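Local coordinates for PROTEIN (hypothetical protein EF0366) (Enterococcus faecalis, PDB 1VPY) that is of unknown biochemical function but belongs to the DUF72 family and folds as a TIM-type alpha/beta barrel that carries zinc ions in the crystal, at residues A[33-38]-A[69-74]; A[42-47]-A[113-118]; A[251-256]-A[268-273]; A[49-54]-A[80-85]. All coordinates share one frame; numbering follows the deposited sequence.

How the contacts relate
Contact 2 lies deepest, inside the barrel, where two strands separated by a third send aliphatic, aromatic and one acidic side chain toward each other. Contacts 1 and 3 are also buried but belong to the outer layer, where helix meets strand: aromatic rings dominate the first, a selenomethionine the second. Contact 1 shares strand 72-76 with the surroundings of contact 2 and is tied to it by backbone bonding, while contact 3 touches contact 2 through Ile254 and Gly252. Contact 4 differs most. Only partly buried, it joins a short helical turn, directly following the strand of contact 2, to a loop, through a tyrosine and polar side chains.

Contact 1. Residues A[33-38]-A[69-74]; sequences STLYEY and ENFRFV. With ZN (zinc ion), chain E.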
# COMPACT_ATOMS: atom_id res chain seq x y z
N SER A 33 -20.06 8.85 3.37
CA SER A 33 -19.43 10.17 3.40
C SER A 33 -18.24 10.33 2.42
O SER A 33 -18.04 9.50 1.54
CB SER A 33 -19.04 10.55 4.84
OG SER A 33 -17.88 9.85 5.25
N THR A 34 -17.47 11.41 2.59
CA THR A 34 -16.61 11.94 1.52
C THR A 34 -15.12 12.03 1.86
O THR A 34 -14.75 12.08 3.03
CB THR A 34 -17.06 13.37 1.14
OG1 THR A 34 -17.05 14.21 2.31
CG2 THR A 34 -18.46 13.35 0.58
N LEU A 35 -14.29 12.09 0.82
CA LEU A 35 -12.86 12.39 0.97
C LEU A 35 -12.59 13.70 1.73
O LEU A 35 -11.69 13.76 2.56
CB LEU A 35 -12.16 12.43 -0.40
CG LEU A 35 -10.70 12.91 -0.44
CD1 LEU A 35 -9.79 11.99 0.35
CD2 LEU A 35 -10.20 13.04 -1.86
N TYR A 36 -13.35 14.75 1.43
CA TYR A 36 -13.21 16.02 2.12
C TYR A 36 -13.40 15.86 3.63
O TYR A 36 -12.56 16.33 4.41
CB TYR A 36 -14.19 17.06 1.56
CG TYR A 36 -14.21 18.39 2.29
CD1 TYR A 36 -13.27 19.38 2.00
CD2 TYR A 36 -15.19 18.67 3.25
CE1 TYR A 36 -13.29 20.61 2.67
CE2 TYR A 36 -15.22 19.89 3.92
CZ TYR A 36 -14.27 20.85 3.62
OH TYR A 36 -14.30 22.06 4.27
N GLU A 37 -14.47 15.18 4.04
CA GLU A 37 -14.75 14.94 5.45
C GLU A 37 -13.81 13.90 6.06
O GLU A 37 -13.48 13.97 7.24
CB GLU A 37 -16.22 14.54 5.66
CG GLU A 37 -16.85 15.07 6.96
CD GLU A 37 -16.53 14.22 8.20
OE1 GLU A 37 -16.33 12.99 8.06
OE2 GLU A 37 -16.49 14.79 9.32
N TYR A 38 -13.39 12.93 5.26
CA TYR A 38 -12.42 11.95 5.71
C TYR A 38 -11.11 12.63 6.14
O TYR A 38 -10.50 12.25 7.15
CB TYR A 38 -12.15 10.91 4.62
CG TYR A 38 -11.06 9.92 4.97
CD1 TYR A 38 -9.72 10.27 4.84
CD2 TYR A 38 -11.37 8.64 5.44
CE1 TYR A 38 -8.72 9.39 5.17
CE2 TYR A 38 -10.37 7.74 5.77
CZ TYR A 38 -9.04 8.12 5.63
OH TYR A 38 -8.02 7.26 5.95
N GLU A 69 -2.99 20.60 3.57
CA GLU A 69 -1.64 20.77 3.01
C GLU A 69 -0.72 19.55 3.17
O GLU A 69 0.14 19.31 2.33
CB GLU A 69 -0.97 22.04 3.57
CG GLU A 69 -0.85 22.09 5.09
CD GLU A 69 -0.40 23.45 5.63
OE1 GLU A 69 -0.79 24.49 5.05
OE2 GLU A 69 0.35 23.47 6.63
N ASN A 70 -0.88 18.79 4.25
CA ASN A 70 -0.01 17.64 4.47
C ASN A 70 -0.76 16.35 4.80
O ASN A 70 -0.40 15.60 5.71
CB ASN A 70 1.11 17.95 5.47
CG ASN A 70 0.59 18.51 6.76
OD1 ASN A 70 -0.24 17.88 7.43
ND2 ASN A 70 1.08 19.70 7.13
N PHE A 71 -1.82 16.11 4.02
CA PHE A 71 -2.51 14.84 3.97
C PHE A 71 -1.78 13.99 2.94
O PHE A 71 -1.23 14.51 1.98
CB PHE A 71 -3.95 15.11 3.52
CG PHE A 71 -4.78 13.87 3.33
CD1 PHE A 71 -5.52 13.35 4.37
CD2 PHE A 71 -4.83 13.24 2.09
CE1 PHE A 71 -6.29 12.19 4.19
CE2 PHE A 71 -5.59 12.08 1.90
CZ PHE A 71 -6.33 11.56 2.95
N ARG A 72 -1.73 12.68 3.15
CA ARG A 72 -1.05 11.82 2.19
C ARG A 72 -1.96 10.79 1.54
O ARG A 72 -2.93 10.33 2.15
CB ARG A 72 0.18 11.15 2.81
CG ARG A 72 1.23 12.15 3.31
CD ARG A 72 1.93 12.91 2.19
NE ARG A 72 2.87 13.88 2.74
CZ ARG A 72 2.68 15.20 2.75
NH1 ARG A 72 1.59 15.73 2.23
NH2 ARG A 72 3.60 15.99 3.29
N PHE A 73 -1.63 10.44 0.30
CA PHE A 73 -2.38 9.47 -0.47
C PHE A 73 -1.50 8.28 -0.77
O PHE A 73 -0.36 8.44 -1.21
CB PHE A 73 -2.79 10.06 -1.82
CG PHE A 73 -3.81 11.14 -1.75
CD1 PHE A 73 -3.44 12.46 -1.53
CD2 PHE A 73 -5.16 10.85 -1.94
CE1 PHE A 73 -4.39 13.47 -1.49
CE2 PHE A 73 -6.12 11.85 -1.91
CZ PHE A 73 -5.73 13.17 -1.68
N VAL A 74 -2.03 7.08 -0.54
CA VAL A 74 -1.44 5.88 -1.10
C VAL A 74 -2.31 5.55 -2.30
O VAL A 74 -3.49 5.20 -2.16
CB VAL A 74 -1.42 4.70 -0.11
CG1 VAL A 74 -0.96 3.43 -0.82
CG2 VAL A 74 -0.52 5.02 1.08
ZN ZN E . -16.75 11.52 10.05
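Tyr38 and Phe71 meet rim to rim, and the way their rings are turned sets how helix 35-41 packs on the outside of the TIM barrel, against its third strand, 72-76, and the residues leading into it. The two planes stand almost perpendicular, yet neither ring lies over the face of the other: Tyr38 CE1 comes within 3.8 Å of Phe71 CE1, each atom close to the plane of the opposing ring. Both side chains swing CG anti to the backbone N (chi1 175° for Tyr38, 176° for Phe71), which carries the tyrosine ring across from the helix and sends the phenylalanine outward to receive it. Leu35, one helical turn before Tyr38, fills the neighbouring position with its two methyl branches. CD1 lies 4.3 Å from Phe71 CZ, whereas CD2 reaches the edge of the other aromatic ring, 4.3 Å from Phe73 CE2. The two phenylalanines also pack on each other, Phe71 CE2 sitting over the centre of the Phe73 ring, 3.7 Å above its plane.

The polar groups are kept apart from this hydrocarbon surface. Thr34 caps the helix start, its OG1 accepting from Glu37 N at 3.3 Å. Glu37 bends at chi2 (-82°) and binds zinc through OE1 at 2.5 Å, with His41 from the next turn as a second ligand. The Tyr38 hydroxyl bonds to the backbone at Leu44 and Leu18. The segments are therefore joined by apolar contact alone, while the buried hydroxyl is satisfied by neighbouring backbone and the metal is held on another side of the helix.

Contact 2. Residues A[42-47]-A[113-118]; sequences LPLVEM and KLFAFL
Leu44 and Phe115 supply the apolar half of this contact. Leu44 CD1 lies 4.0 Å from Phe115 CB and a little further from CG, so the methyl touches the root of the aromatic side chain and comes at its ring obliquely. With its CG anti to the backbone N (chi1 -178°), Leu44 extends toward strand 114-120. Ile254 packs against the same leucine, and Val74 against Phe115.

These are the second and fourth strands of a closed eight-stranded parallel barrel, with strand 72-76 bonded between them; the side chains reach past that strand through the TIM-barrel interior. The matching is uneven: Leu44 faces Phe115 and Glu46 faces Leu118, two residues along one strand against three along the other. Phe115 has a helical backbone conformation (psi -55°), which accompanies this extra step.

The second kind of contact sets a carboxylate against a methyl group. Glu46 OE2 is 3.8 Å from Leu118 CD2, and OE1 is almost as near, so the end of the acid rests on the leucine branch. The charge has its partner across the barrel, where Arg204 forms a salt bridge to OE2.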
# COMPACT_ATOMS: atom_id res chain seq x y z
N LEU A 42 -8.43 11.97 9.46
CA LEU A 42 -7.25 11.15 9.17
C LEU A 42 -6.22 11.80 8.25
O LEU A 42 -6.57 12.59 7.37
CB LEU A 42 -7.66 9.75 8.68
CG LEU A 42 -8.28 8.85 9.77
CD1 LEU A 42 -8.84 7.56 9.19
CD2 LEU A 42 -7.28 8.54 10.88
N PRO A 43 -4.92 11.49 8.47
CA PRO A 43 -3.82 12.05 7.68
C PRO A 43 -3.42 11.21 6.46
O PRO A 43 -2.54 11.60 5.70
CB PRO A 43 -2.68 12.07 8.68
CG PRO A 43 -2.93 10.85 9.54
CD PRO A 43 -4.42 10.59 9.53
N LEU A 44 -4.07 10.06 6.28
CA LEU A 44 -3.68 9.16 5.23
C LEU A 44 -4.88 8.40 4.72
O LEU A 44 -5.75 8.00 5.50
CB LEU A 44 -2.62 8.19 5.75
CG LEU A 44 -1.98 7.13 4.85
CD1 LEU A 44 -1.13 7.77 3.75
CD2 LEU A 44 -1.15 6.20 5.70
N VAL A 45 -4.94 8.21 3.41
CA VAL A 45 -5.95 7.38 2.80
C VAL A 45 -5.32 6.50 1.73
O VAL A 45 -4.33 6.89 1.11
CB VAL A 45 -7.10 8.22 2.21
CG1 VAL A 45 -6.73 8.77 0.85
CG2 VAL A 45 -8.39 7.39 2.11
N GLU A 46 -5.86 5.31 1.53
CA GLU A 46 -5.54 4.54 0.35
C GLU A 46 -6.73 4.57 -0.58
O GLU A 46 -7.85 4.26 -0.19
CB GLU A 46 -5.19 3.10 0.68
CG GLU A 46 -4.85 2.28 -0.56
CD GLU A 46 -4.62 0.82 -0.26
OE1 GLU A 46 -3.88 0.52 0.69
OE2 GLU A 46 -5.19 -0.03 -0.96
N MSE A 47 -6.48 4.98 -1.82
CA MSE A 47 -7.52 5.00 -2.82
C MSE A 47 -7.27 3.92 -3.85
O MSE A 47 -6.20 3.87 -4.47
CB MSE A 47 -7.60 6.37 -3.47
CG MSE A 47 -8.02 7.43 -2.48
SE MSE A 47 -8.45 9.11 -3.35
CE MSE A 47 -10.13 8.59 -4.34
N LYS A 113 1.76 15.39 -2.11
CA LYS A 113 0.81 14.71 -1.22
C LYS A 113 0.80 13.20 -1.47
O LYS A 113 -0.03 12.47 -0.92
CB LYS A 113 -0.60 15.29 -1.37
CG LYS A 113 -0.66 16.79 -1.13
CD LYS A 113 -2.08 17.26 -0.91
CE LYS A 113 -2.10 18.75 -0.58
NZ LYS A 113 -3.48 19.29 -0.60
N LEU A 114 1.71 12.73 -2.31
CA LEU A 114 1.81 11.31 -2.58
C LEU A 114 2.65 10.64 -1.50
O LEU A 114 3.82 10.97 -1.31
CB LEU A 114 2.43 11.06 -3.96
CG LEU A 114 2.83 9.64 -4.36
CD1 LEU A 114 1.62 8.74 -4.53
CD2 LEU A 114 3.66 9.69 -5.63
N PHE A 115 2.04 9.71 -0.77
CA PHE A 115 2.80 8.86 0.12
C PHE A 115 3.55 7.79 -0.71
O PHE A 115 4.78 7.68 -0.62
CB PHE A 115 1.92 8.24 1.20
CG PHE A 115 2.68 7.51 2.26
CD1 PHE A 115 3.28 8.19 3.30
CD2 PHE A 115 2.80 6.13 2.21
CE1 PHE A 115 3.99 7.51 4.28
CE2 PHE A 115 3.51 5.44 3.19
CZ PHE A 115 4.11 6.15 4.23
N ALA A 116 2.82 7.03 -1.52
CA ALA A 116 3.44 6.06 -2.42
C ALA A 116 2.43 5.53 -3.43
O ALA A 116 1.22 5.56 -3.17
CB ALA A 116 4.04 4.91 -1.63
N PHE A 117 2.91 5.08 -4.59
CA PHE A 117 2.09 4.24 -5.46
C PHE A 117 2.16 2.81 -4.95
O PHE A 117 3.25 2.27 -4.77
CB PHE A 117 2.56 4.30 -6.92
CG PHE A 117 2.27 5.60 -7.59
CD1 PHE A 117 0.96 6.02 -7.78
CD2 PHE A 117 3.31 6.41 -8.02
CE1 PHE A 117 0.69 7.24 -8.40
CE2 PHE A 117 3.05 7.63 -8.64
CZ PHE A 117 1.74 8.05 -8.83
N LEU A 118 1.00 2.20 -4.71
CA LEU A 118 0.98 0.80 -4.27
C LEU A 118 0.83 -0.10 -5.47
O LEU A 118 -0.16 -0.05 -6.19
CB LEU A 118 -0.11 0.53 -3.23
CG LEU A 118 -0.46 -0.94 -2.95
CD1 LEU A 118 0.67 -1.72 -2.26
CD2 LEU A 118 -1.74 -1.04 -2.15

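Contact 3. Residues A[251-256]-A[268-273]; sequences VGVIFN and LQMQKV
Val253 on strand 250-255 and Met270 on helix 260-273 face each other across the sheet-to-helix layer, with 9.9 Å between their CA atoms. Met270, modelled as selenomethionine, bridges that distance largely by itself. Its first torsion (chi1 -108°) and the bend at chi2 set the selenium against Val253 and Phe255, while the bend at chi3 turns only the terminal methyl.

Phe255 receives it at the ring edge. The Met270 SE atom lies 3.8 Å from Phe255 CZ, and its line to the ring centroid runs 75° off the normal, close to the ring plane. Met270 CG meets the same CZ corner at a similar distance, so the aromatic rim is approached by both the selenium and the carbon before it. Phe255 presents that rim because its CG stands anti to the carbonyl carbon (chi1 -74°). Two residues back along the strand, Val253 supplies the second neighbour of the selenium: its CG1 is 4.2 Å from Met270 SE.

Further packing comes from Leu16 on the first strand and from Ile234 and Ser238 on helix 231-245, while Phe205 meets the Phe255 ring edge-to-face. The central pair is thus a Met-aromatic contact, here with selenium in place of sulfur, joining the eighth strand of the TIM barrel to the helix that follows it.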
# COMPACT_ATOMS: atom_id res chain seq x y z
N VAL A 251 6.06 6.30 8.44
CA VAL A 251 5.35 5.03 8.49
C VAL A 251 3.89 5.27 8.12
O VAL A 251 3.25 6.20 8.63
CB VAL A 251 5.44 4.36 9.88
CG1 VAL A 251 4.89 2.94 9.83
CG2 VAL A 251 6.87 4.34 10.36
N GLY A 252 3.40 4.45 7.20
CA GLY A 252 2.02 4.50 6.76
C GLY A 252 1.35 3.22 7.17
O GLY A 252 1.86 2.13 6.93
N VAL A 253 0.19 3.35 7.81
CA VAL A 253 -0.60 2.20 8.20
C VAL A 253 -1.99 2.25 7.56
O VAL A 253 -2.76 3.20 7.77
CB VAL A 253 -0.72 2.09 9.74
CG1 VAL A 253 -1.55 0.88 10.12
CG2 VAL A 253 0.67 2.02 10.39
N ILE A 254 -2.29 1.22 6.77
CA ILE A 254 -3.58 1.11 6.11
C ILE A 254 -4.35 -0.09 6.65
O ILE A 254 -3.91 -1.25 6.51
CB ILE A 254 -3.44 1.01 4.57
CG1 ILE A 254 -2.84 2.30 3.98
CG2 ILE A 254 -4.77 0.65 3.91
CD1 ILE A 254 -3.50 3.60 4.40
N PHE A 255 -5.49 0.18 7.27
CA PHE A 255 -6.42 -0.87 7.64
C PHE A 255 -7.32 -1.16 6.44
O PHE A 255 -8.09 -0.30 6.00
CB PHE A 255 -7.25 -0.46 8.87
CG PHE A 255 -6.48 -0.49 10.16
CD1 PHE A 255 -5.71 0.60 10.56
CD2 PHE A 255 -6.53 -1.61 10.98
CE1 PHE A 255 -4.98 0.56 11.76
CE2 PHE A 255 -5.83 -1.65 12.19
CZ PHE A 255 -5.05 -0.57 12.58
N ASN A 256 -7.18 -2.36 5.89
CA ASN A 256 -7.91 -2.75 4.70
C ASN A 256 -8.80 -3.97 4.99
O ASN A 256 -9.30 -4.64 4.08
CB ASN A 256 -6.91 -3.03 3.57
CG ASN A 256 -7.57 -3.34 2.24
OD1 ASN A 256 -8.55 -2.71 1.85
ND2 ASN A 256 -7.04 -4.33 1.55
N LEU A 268 -8.88 3.78 14.85
CA LEU A 268 -9.11 4.67 16.00
C LEU A 268 -8.60 4.05 17.30
O LEU A 268 -8.21 4.78 18.21
CB LEU A 268 -10.59 5.05 16.11
CG LEU A 268 -11.13 6.29 15.36
CD1 LEU A 268 -10.51 6.58 13.96
CD2 LEU A 268 -12.67 6.21 15.27
N GLN A 269 -8.57 2.72 17.37
CA GLN A 269 -7.98 2.01 18.51
C GLN A 269 -6.47 2.19 18.56
O GLN A 269 -5.93 2.61 19.58
CB GLN A 269 -8.33 0.51 18.49
CG GLN A 269 -9.70 0.18 19.08
CD GLN A 269 -10.17 -1.23 18.74
OE1 GLN A 269 -11.17 -1.41 18.03
NE2 GLN A 269 -9.44 -2.23 19.23
N MSE A 270 -5.81 1.87 17.44
CA MSE A 270 -4.36 2.03 17.31
C MSE A 270 -3.90 3.43 17.67
O MSE A 270 -2.99 3.60 18.48
CB MSE A 270 -3.94 1.71 15.88
CG MSE A 270 -3.19 0.40 15.73
SE MSE A 270 -1.84 0.46 14.29
CE MSE A 270 -1.26 2.28 14.56
N GLN A 271 -4.54 4.41 17.06
CA GLN A 271 -4.32 5.82 17.33
C GLN A 271 -4.33 6.15 18.83
O GLN A 271 -3.56 7.01 19.27
CB GLN A 271 -5.41 6.61 16.62
CG GLN A 271 -5.13 8.09 16.44
CD GLN A 271 -5.92 8.65 15.27
OE1 GLN A 271 -6.81 9.49 15.45
NE2 GLN A 271 -5.60 8.17 14.06
N LYS A 272 -5.21 5.50 19.59
CA LYS A 272 -5.24 5.66 21.05
C LYS A 272 -4.05 4.94 21.69
O LYS A 272 -3.38 5.50 22.56
CB LYS A 272 -6.56 5.18 21.65
N VAL A 273 -3.76 3.72 21.22
CA VAL A 273 -2.66 2.89 21.73
C VAL A 273 -1.28 3.54 21.53
O VAL A 273 -0.41 3.42 22.39
CB VAL A 273 -2.70 1.44 21.14
CG1 VAL A 273 -1.47 0.64 21.51
CG2 VAL A 273 -3.95 0.71 21.61

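Contact 4. Residues A[49-54]-A[80-85]; sequences TAYYGI and GISCQG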
# COMPACT_ATOMS: atom_id res chain seq x y z
N THR A 49 -9.54 3.31 -6.32
CA THR A 49 -10.33 3.71 -7.49
C THR A 49 -9.62 3.56 -8.84
O THR A 49 -10.24 3.12 -9.81
CB THR A 49 -10.89 5.15 -7.29
OG1 THR A 49 -11.50 5.61 -8.49
CG2 THR A 49 -9.79 6.10 -6.89
N ALA A 50 -8.34 3.90 -8.90
CA ALA A 50 -7.57 3.87 -10.15
C ALA A 50 -7.09 2.47 -10.54
O ALA A 50 -6.61 2.25 -11.65
CB ALA A 50 -6.39 4.84 -10.09
N TYR A 51 -7.23 1.52 -9.62
CA TYR A 51 -6.94 0.13 -9.90
C TYR A 51 -7.90 -0.41 -10.95
O TYR A 51 -7.55 -1.28 -11.74
CB TYR A 51 -7.05 -0.69 -8.61
CG TYR A 51 -6.81 -2.17 -8.74
CD1 TYR A 51 -5.51 -2.69 -8.73
CD2 TYR A 51 -7.88 -3.06 -8.85
CE1 TYR A 51 -5.29 -4.06 -8.83
CE2 TYR A 51 -7.67 -4.43 -8.96
CZ TYR A 51 -6.37 -4.92 -8.95
OH TYR A 51 -6.16 -6.27 -9.06
N TYR A 52 -9.12 0.13 -10.96
CA TYR A 52 -10.18 -0.37 -11.84
C TYR A 52 -10.23 0.35 -13.16
O TYR A 52 -10.71 -0.21 -14.15
CB TYR A 52 -11.54 -0.28 -11.15
CG TYR A 52 -11.56 -1.10 -9.90
CD1 TYR A 52 -11.81 -2.48 -9.95
CD2 TYR A 52 -11.29 -0.52 -8.66
CE1 TYR A 52 -11.81 -3.24 -8.80
CE2 TYR A 52 -11.28 -1.27 -7.50
CZ TYR A 52 -11.54 -2.63 -7.58
OH TYR A 52 -11.53 -3.36 -6.42
N GLY A 53 -9.73 1.58 -13.17
CA GLY A 53 -9.71 2.42 -14.35
C GLY A 53 -8.98 3.70 -14.03
O GLY A 53 -9.22 4.32 -12.99
N ILE A 54 -8.08 4.10 -14.92
CA ILE A 54 -7.29 5.31 -14.74
C ILE A 54 -8.19 6.53 -14.88
O ILE A 54 -8.77 6.75 -15.94
CB ILE A 54 -6.11 5.35 -15.72
CG1 ILE A 54 -5.19 4.14 -15.49
CG2 ILE A 54 -5.34 6.66 -15.59
CD1 ILE A 54 -4.10 3.95 -16.53
N GLY A 80 -3.62 -3.36 -14.57
CA GLY A 80 -2.71 -3.76 -15.64
C GLY A 80 -1.24 -3.66 -15.28
O GLY A 80 -0.42 -4.45 -15.75
N ILE A 81 -0.90 -2.67 -14.45
CA ILE A 81 0.49 -2.44 -14.03
C ILE A 81 0.99 -3.53 -13.09
O ILE A 81 2.18 -3.86 -13.09
CB ILE A 81 0.67 -1.01 -13.43
CG1 ILE A 81 0.52 0.05 -14.52
CG2 ILE A 81 2.03 -0.86 -12.75
CD1 ILE A 81 0.24 1.46 -14.02
N SER A 82 0.09 -4.11 -12.30
CA SER A 82 0.46 -5.20 -11.40
C SER A 82 0.06 -6.58 -11.93
O SER A 82 -0.22 -7.50 -11.16
CB SER A 82 -0.11 -4.95 -10.00
OG SER A 82 -1.48 -4.63 -10.08
N CYS A 83 0.05 -6.70 -13.26
CA CYS A 83 -0.20 -7.96 -13.95
C CYS A 83 -1.57 -8.60 -13.68
O CYS A 83 -1.71 -9.82 -13.67
CB CYS A 83 0.94 -8.96 -13.67
SG CYS A 83 2.47 -8.61 -14.57
N GLN A 84 -2.58 -7.76 -13.47
CA GLN A 84 -3.93 -8.25 -13.15
C GLN A 84 -4.98 -7.77 -14.14
O GLN A 84 -5.90 -8.52 -14.49
CB GLN A 84 -4.32 -7.84 -11.73
CG GLN A 84 -3.64 -8.66 -10.66
CD GLN A 84 -3.47 -7.90 -9.36
OE1 GLN A 84 -2.88 -6.82 -9.32
NE2 GLN A 84 -3.96 -8.48 -8.27
N GLY A 85 -4.84 -6.53 -14.59
CA GLY A 85 -5.80 -5.95 -15.52
C GLY A 85 -5.92 -6.68 -16.86
O GLY A 85 -5.01 -7.39 -17.29
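Tyr51 reaches out to Ser82 and Gln84, linking two connections of the TIM barrel: the short helical turn 49-52 after strand 44-47, whose backbone bond is long and weak, and the loop between strand 72-76 and helix 94-104. Ahead of the tyrosine, Ala50 rests on Pro55 and Met105.

Tyr51 itself carries the contact. Its CG is anti to the backbone N (chi1 178°), projecting the ring out from the helical turn so that its edge and hydroxyl meet the loop. Ser82 approaches that edge near the ring plane, with OG 4.1 Å from Tyr51 CE1. The serine belongs to a type I turn running from Gly80 to Cys83, whose last residue is covalently linked to an unidentified ligand. The end of Tyr51 meets Gln84 crosswise, ring and amide planes 81° apart. Its hydroxyl stands above the amide group, with Tyr51 OH 3.2 Å from Gln84 CD, and the shaft of the glutamine runs past it as well: Gln84 CB is 3.6 Å from Tyr51 OH. Lys76 adds a cation-pi interaction with the tyrosine ring, and the backbone of Tyr51 is bonded to Ser79, just before the turn; the side-chain contact is thereby backed by main-chain bonding between the same regions.

Next along the chain, Tyr52 packs on its predecessor, its ring face lying beneath Tyr51 CD2, which stands 3.8 Å above the centre. Beyond Gly53, Ile54 starts toward the loop without touching it and packs on Tyr78 and Phe101, its CD1 stopping 5.6 Å short of Ile81 CD1.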